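PDB 4BLO: packaging enzyme P4, which hydrolyses nucleoside triphosphates as a RecA-type hexameric helicase and motor that packages RNA into the procapsid of phage phi6. Local coordinates for the interface of chains A and B. Numbering follows the deposited sequence. Chains: chain A/B, Packaging enzyme P4.

Contact 1: the interface of chains A and B. Residues chain A 91-93, 97; chain B 29-31, 167, 192, 196.
With CG trans to its backbone N (chi1 -174°), A:Asp91 swings its carboxylate onto the backbone of B:Leu30 and B:Gly31, while B:Val29, its CG1 anti to the backbone N (chi1 -166°), turns both methyls toward A:Val92 CG2 from the same side. The two valine side chains stand at about a right angle, with A:Val92 CG2 3.7 Å from B:Val29 CG2. That same B:Val29 methyl also meets A:Leu93 CD1 at 3.8 Å, so one branch of B:Val29 serves two neighbouring residues of chain A. The carboxylate oxygen A:Asp91 OD1 accepts a long, weak but nearly straight hydrogen bond from B:Leu30 N (3.4 Å, 171° at the hydrogen). A:Asp91 CG lies 3.5 Å from B:Gly31 CA, so the carboxylate carbon packs directly on the glycine backbone. Farther along, A:Ile97 reaches out through its longer branch: CD1 touches B:Leu192 CD1 at 3.6 Å and B:Leu167 CD2 at 4.0 Å, the two leucines lying on adjoining sides of it. The contact is thus mostly apolar, with a polar end at the aspartate. On chain A it spans the short helix 92-95 and flanking loops; on chain B it draws on the loop at 29-31, the start of helix 167-179, helix 190-193 and the loop after it.

Contact 2: the interface of chains A and B. Residues chain A 201-202, 207, 210, 242, 246; chain B 234-235.
B:Met234 enters chain A as a bent side chain, and A:Gln246 runs past it in the opposite direction while the ring of A:Tyr210 meets it at a slant. The methionine turns at chi2 (-59°) and again at chi3 (107°), which carries its sulfur to the tyrosine and its terminal methyl toward the glutamine amide. B:Met234 SD lies 3.7 Å from A:Tyr210 CE2, above one face of the ring but offset past its rim. Around the base of the same side chain, A:Ser201 CB packs on B:Met234 CB at 3.8 Å, and A:Ala207 CB approaches CG more loosely. Most of the surface hidden on chain B in this patch belongs to this methionine, which hides 108 Å². A:Gln246 bends so that its CD lies 3.7 Å from B:Met234 CE, and the glutamine CG rests over one face of the A:Tyr242 ring, offset toward the rim, which may help to steady that phenol. Both residues belong to helix 240-248 of chain A. Next to the methionine, A:Ala202 CB covers the backbone of B:Val235, 3.8 Å from its CA. The phenol hydroxyl A:Tyr242 OH donates a hydrogen bond of 3.0 Å to the backbone B:Val235 O, approaching from above the carbonyl plane, 59° out of it.

Contact 3: the interface of chains A and B. Residues chain A 210, 214, 249-250; chain B 149-151, 190.
The backbone of B:Gly149 takes up positive phi and psi (60°/34°) and turns its carbonyl toward B:Arg190, while the end of chain A's helix 240-248 leads into A:Ala249 and A:Ser250. In this RecA-type ATPase the arginine, its chain bent, reaches across to the neighbouring subunit and comes upon A:Thr214 from the opposite direction. B:Arg190 NH1 gives A:Ser250 OG a nearly straight hydrogen bond of 3.0 Å, with the serine hydroxyl at the edge of the guanidinium and in its plane. B:Arg190 NH2 lies 2.9 Å from A:Thr214 OG1, but the bond is weak, bent to 127° at the hydrogen. B:Arg190 NH2 also donates to the backbone B:Gly149 O at 3.0 Å. B:Arg190 NE forms a salt bridge with B:Glu150 OE2 at 3.0 Å, whose hydrogen bond is weak; these partners within chain B probably help to fix the rotation of the guanidinium. A:Thr214 OG1 is within donating distance of A:Tyr210 O and, in the carbonyl plane on a lone pair, of A:Ser250 O, each at 3.2 Å; its one hydrogen must be shared or go to one of them. The methyl A:Thr214 CG2 touches the 149-151 segment, 3.4 Å from B:Gly149 O. Beside it, B:Val151 CG2 lies 3.8 Å from A:Ser250 O.

Contact 1: the interface of chains A and B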
loop_
_atom_site.group_PDB
_atom_site.type_symbol
_atom_site.label_atom_id
_atom_site.label_comp_id
_atom_site.label_asym_id
_atom_site.label_seq_id
_atom_site.Cartn_x
_atom_site.Cartn_y
_atom_site.Cartn_z
ATOM N N ASP A 91 8.423 0.247 11.900
ATOM C CA ASP A 91 8.953 -1.008 12.437
ATOM C C ASP A 91 8.535 -1.229 13.912
ATOM O O ASP A 91 8.734 -0.373 14.780
ATOM C CB ASP A 91 10.476 -1.092 12.290
ATOM C CG ASP A 91 11.048 -2.435 12.700
ATOM O OD1 ASP A 91 10.386 -3.463 12.456
ATOM O OD2 ASP A 91 12.192 -2.465 13.185
ATOM N N VAL A 92 7.953 -2.412 14.156
ATOM C CA VAL A 92 7.443 -2.916 15.441
ATOM C C VAL A 92 8.539 -2.924 16.512
ATOM O O VAL A 92 8.239 -2.841 17.696
ATOM C CB VAL A 92 6.829 -4.338 15.289
ATOM C CG1 VAL A 92 5.538 -4.321 14.497
ATOM C CG2 VAL A 92 7.813 -5.343 14.706
ATOM N N LEU A 93 9.803 -3.026 16.092
ATOM C CA LEU A 93 10.967 -3.017 16.969
ATOM C C LEU A 93 11.348 -1.593 17.393
ATOM O O LEU A 93 11.993 -1.433 18.425
ATOM C CB LEU A 93 12.142 -3.689 16.243
ATOM C CG LEU A 93 12.894 -4.786 16.976
ATOM C CD1 LEU A 93 11.987 -5.944 17.378
ATOM C CD2 LEU A 93 13.991 -5.302 16.135
ATOM N N ILE A 97 6.221 -3.306 21.588
ATOM C CA ILE A 97 4.874 -3.889 21.628
ATOM C C ILE A 97 4.357 -3.828 23.052
ATOM O O ILE A 97 5.089 -4.168 23.967
ATOM C CB ILE A 97 4.824 -5.336 21.050
ATOM C CG1 ILE A 97 5.185 -5.357 19.571
ATOM C CG2 ILE A 97 3.463 -6.002 21.258
ATOM C CD1 ILE A 97 6.147 -6.358 19.282
ATOM N N VAL B 29 13.202 -6.940 12.274
ATOM C CA VAL B 29 11.964 -7.299 11.602
ATOM C C VAL B 29 11.414 -6.955 10.211
ATOM O O VAL B 29 11.243 -7.841 9.373
ATOM C CB VAL B 29 10.727 -6.837 12.399
ATOM C CG1 VAL B 29 9.473 -7.518 11.875
ATOM C CG2 VAL B 29 10.916 -7.119 13.881
ATOM N N LEU B 30 11.144 -5.674 9.967
ATOM C CA LEU B 30 11.098 -4.979 8.683
ATOM C C LEU B 30 11.869 -3.654 8.674
ATOM O O LEU B 30 11.872 -2.942 7.669
ATOM C CB LEU B 30 9.648 -4.741 8.258
ATOM C CG LEU B 30 8.869 -5.971 7.785
ATOM C CD1 LEU B 30 7.541 -5.562 7.166
ATOM C CD2 LEU B 30 9.695 -6.784 6.800
ATOM N N GLY B 31 12.509 -3.322 9.791
ATOM C CA GLY B 31 13.168 -2.038 9.940
ATOM C C GLY B 31 14.667 -2.224 9.953
ATOM O O GLY B 31 15.217 -2.924 9.092
ATOM N N LEU B 167 7.379 -6.806 24.640
ATOM C CA LEU B 167 8.212 -7.837 24.004
ATOM C C LEU B 167 9.554 -7.933 24.741
ATOM O O LEU B 167 10.091 -9.041 24.890
ATOM C CB LEU B 167 8.420 -7.521 22.501
ATOM C CG LEU B 167 9.383 -8.438 21.718
ATOM C CD1 LEU B 167 8.873 -9.886 21.667
ATOM C CD2 LEU B 167 9.689 -7.875 20.326
ATOM N N LEU B 192 2.620 -9.456 19.210
ATOM C CA LEU B 192 3.657 -9.193 18.221
ATOM C C LEU B 192 3.094 -9.577 16.851
ATOM O O LEU B 192 3.055 -8.740 15.946
ATOM C CB LEU B 192 4.941 -9.971 18.590
ATOM C CG LEU B 192 5.965 -10.332 17.499
ATOM C CD1 LEU B 192 6.725 -9.095 17.030
ATOM C CD2 LEU B 192 6.932 -11.440 18.017
ATOM N N LEU B 196 2.350 -7.276 13.319
ATOM C CA LEU B 196 3.330 -7.447 12.241
ATOM C C LEU B 196 2.821 -6.766 10.983
ATOM O O LEU B 196 1.896 -7.263 10.326
ATOM C CB LEU B 196 3.653 -8.921 11.942
ATOM C CG LEU B 196 4.595 -9.656 12.906
ATOM C CD1 LEU B 196 4.666 -11.129 12.590
ATOM C CD2 LEU B 196 5.991 -9.089 12.858
#

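Contact 2: the interface of chains A and B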
loop_
_atom_site.group_PDB
_atom_site.type_symbol
_atom_site.label_atom_id
_atom_site.label_comp_id
_atom_site.label_asym_id
_atom_site.label_seq_id
_atom_site.Cartn_x
_atom_site.Cartn_y
_atom_site.Cartn_z
ATOM N N SER A 201 -6.252 -8.861 7.563
ATOM C CA SER A 201 -5.796 -10.243 7.718
ATOM C C SER A 201 -6.924 -11.231 7.326
ATOM O O SER A 201 -7.866 -10.835 6.633
ATOM C CB SER A 201 -5.325 -10.474 9.154
ATOM O OG SER A 201 -6.429 -10.558 10.040
ATOM N N ALA A 202 -6.826 -12.508 7.763
ATOM C CA ALA A 202 -7.826 -13.549 7.511
ATOM C C ALA A 202 -9.160 -13.179 8.159
ATOM O O ALA A 202 -9.229 -12.891 9.363
ATOM C CB ALA A 202 -7.335 -14.889 8.034
ATOM N N ALA A 207 -5.722 -7.638 11.918
ATOM C CA ALA A 207 -5.420 -8.505 13.051
ATOM C C ALA A 207 -5.402 -7.763 14.389
ATOM O O ALA A 207 -5.874 -8.330 15.368
ATOM C CB ALA A 207 -4.099 -9.202 12.830
ATOM N N TYR A 210 -8.351 -7.804 17.086
ATOM C CA TYR A 210 -8.466 -8.849 18.104
ATOM C C TYR A 210 -7.587 -8.550 19.317
ATOM O O TYR A 210 -7.998 -8.816 20.456
ATOM C CB TYR A 210 -8.134 -10.217 17.517
ATOM C CG TYR A 210 -8.998 -10.567 16.328
ATOM C CD1 TYR A 210 -10.318 -10.974 16.497
ATOM C CD2 TYR A 210 -8.496 -10.492 15.032
ATOM C CE1 TYR A 210 -11.130 -11.267 15.403
ATOM C CE2 TYR A 210 -9.291 -10.809 13.932
ATOM C CZ TYR A 210 -10.608 -11.206 14.123
ATOM O OH TYR A 210 -11.391 -11.547 13.052
ATOM N N TYR A 242 -16.582 -16.945 11.328
ATOM C CA TYR A 242 -15.149 -17.065 11.596
ATOM C C TYR A 242 -14.708 -15.974 12.567
ATOM O O TYR A 242 -14.070 -16.290 13.567
ATOM C CB TYR A 242 -14.331 -17.020 10.285
ATOM C CG TYR A 242 -12.829 -16.971 10.475
ATOM C CD1 TYR A 242 -12.080 -18.140 10.573
ATOM C CD2 TYR A 242 -12.148 -15.754 10.505
ATOM C CE1 TYR A 242 -10.691 -18.104 10.727
ATOM C CE2 TYR A 242 -10.763 -15.702 10.671
ATOM C CZ TYR A 242 -10.036 -16.881 10.779
ATOM O OH TYR A 242 -8.675 -16.835 10.960
ATOM N N GLN A 246 -13.193 -16.032 16.533
ATOM C CA GLN A 246 -11.913 -15.402 16.834
ATOM C C GLN A 246 -12.062 -14.387 17.965
ATOM O O GLN A 246 -11.153 -14.238 18.779
ATOM C CB GLN A 246 -11.342 -14.723 15.579
ATOM C CG GLN A 246 -11.081 -15.669 14.395
ATOM C CD GLN A 246 -10.013 -16.708 14.641
ATOM O OE1 GLN A 246 -8.995 -16.449 15.282
ATOM N NE2 GLN A 246 -10.214 -17.900 14.124
ATOM N N MET B 234 -3.397 -14.920 12.382
ATOM C CA MET B 234 -4.652 -14.856 11.623
ATOM C C MET B 234 -4.468 -15.500 10.252
ATOM O O MET B 234 -3.913 -14.893 9.327
ATOM C CB MET B 234 -5.176 -13.413 11.500
ATOM C CG MET B 234 -5.964 -12.937 12.704
ATOM S SD MET B 234 -7.438 -13.941 13.069
ATOM C CE MET B 234 -6.867 -14.759 14.504
ATOM N N VAL B 235 -4.894 -16.765 10.155
ATOM C CA VAL B 235 -4.762 -17.575 8.950
ATOM C C VAL B 235 -6.068 -18.371 8.728
ATOM O O VAL B 235 -6.740 -18.732 9.695
ATOM C CB VAL B 235 -3.487 -18.477 9.040
ATOM C CG1 VAL B 235 -3.564 -19.480 10.187
ATOM C CG2 VAL B 235 -3.188 -19.180 7.732
#

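Contact 3: the interface of chains A and B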
loop_
_atom_site.group_PDB
_atom_site.type_symbol
_atom_site.label_atom_id
_atom_site.label_comp_id
_atom_site.label_asym_id
_atom_site.label_seq_id
_atom_site.Cartn_x
_atom_site.Cartn_y
_atom_site.Cartn_z
ATOM N N TYR A 210 -8.351 -7.804 17.086
ATOM C CA TYR A 210 -8.466 -8.849 18.104
ATOM C C TYR A 210 -7.587 -8.550 19.317
ATOM O O TYR A 210 -7.998 -8.816 20.456
ATOM C CB TYR A 210 -8.134 -10.217 17.517
ATOM C CG TYR A 210 -8.998 -10.567 16.328
ATOM C CD1 TYR A 210 -10.318 -10.974 16.497
ATOM C CD2 TYR A 210 -8.496 -10.492 15.032
ATOM C CE1 TYR A 210 -11.130 -11.267 15.403
ATOM C CE2 TYR A 210 -9.291 -10.809 13.932
ATOM C CZ TYR A 210 -10.608 -11.206 14.123
ATOM O OH TYR A 210 -11.391 -11.547 13.052
ATOM N N THR A 214 -8.832 -7.678 23.407
ATOM C CA THR A 214 -8.171 -8.312 24.553
ATOM C C THR A 214 -7.638 -7.237 25.502
ATOM O O THR A 214 -7.828 -7.354 26.711
ATOM C CB THR A 214 -7.045 -9.262 24.080
ATOM O OG1 THR A 214 -7.593 -10.256 23.230
ATOM C CG2 THR A 214 -6.353 -9.964 25.223
ATOM N N ALA A 249 -12.160 -15.831 21.605
ATOM C CA ALA A 249 -10.819 -16.082 22.116
ATOM C C ALA A 249 -10.131 -14.776 22.578
ATOM O O ALA A 249 -9.022 -14.827 23.127
ATOM C CB ALA A 249 -9.989 -16.753 21.028
ATOM N N SER A 250 -10.793 -13.622 22.377
ATOM C CA SER A 250 -10.257 -12.297 22.690
ATOM C C SER A 250 -11.101 -11.518 23.721
ATOM O O SER A 250 -10.705 -10.418 24.115
ATOM C CB SER A 250 -10.154 -11.475 21.406
ATOM O OG SER A 250 -9.342 -12.123 20.435
ATOM N N GLY B 149 -1.045 -10.803 26.224
ATOM C CA GLY B 149 -2.090 -10.589 25.220
ATOM C C GLY B 149 -3.196 -11.624 25.179
ATOM O O GLY B 149 -3.744 -11.929 24.114
ATOM N N GLU B 150 -3.545 -12.149 26.355
ATOM C CA GLU B 150 -4.576 -13.159 26.527
ATOM C C GLU B 150 -5.594 -12.667 27.519
ATOM O O GLU B 150 -5.240 -12.033 28.517
ATOM C CB GLU B 150 -3.948 -14.489 26.973
ATOM C CG GLU B 150 -3.197 -15.203 25.857
ATOM C CD GLU B 150 -4.049 -15.611 24.667
ATOM O OE1 GLU B 150 -5.103 -16.253 24.891
ATOM O OE2 GLU B 150 -3.668 -15.283 23.517
ATOM N N VAL B 151 -6.864 -12.954 27.253
ATOM C CA VAL B 151 -7.951 -12.504 28.114
ATOM C C VAL B 151 -7.923 -13.280 29.466
ATOM O O VAL B 151 -7.180 -14.261 29.595
ATOM C CB VAL B 151 -9.292 -12.600 27.345
ATOM C CG1 VAL B 151 -9.961 -13.967 27.499
ATOM C CG2 VAL B 151 -10.229 -11.478 27.740
ATOM N N ARG B 190 0.644 -13.388 20.396
ATOM C CA ARG B 190 -0.355 -12.672 19.605
ATOM C C ARG B 190 -0.078 -11.159 19.550
ATOM O O ARG B 190 -0.314 -10.597 18.489
ATOM C CB ARG B 190 -1.761 -12.883 20.178
ATOM C CG ARG B 190 -2.398 -14.230 19.877
ATOM C CD ARG B 190 -3.924 -14.126 19.901
ATOM N NE ARG B 190 -4.464 -13.575 21.152
ATOM C CZ ARG B 190 -5.694 -13.085 21.279
ATOM N NH1 ARG B 190 -6.516 -13.061 20.238
ATOM N NH2 ARG B 190 -6.111 -12.617 22.450
#

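Contacts 2 and 3 lie close together, about 12 Å between the centres of their C-alpha atoms, and share A:Tyr210; helix 208-222 of chain A serves both, and helix 240-248 in contact 2 leads straight into the chain A loop of contact 3. Contact 1 stands apart, about 19 Å from contact 2 and 18 Å from contact 3, yet helix 190-193 of chain B supplies residues to both contact 1 and contact 3. The two chains present different surfaces to each other, as expected of neighbours in a ring, and the deposited assembly of six copies would repeat these contacts around it.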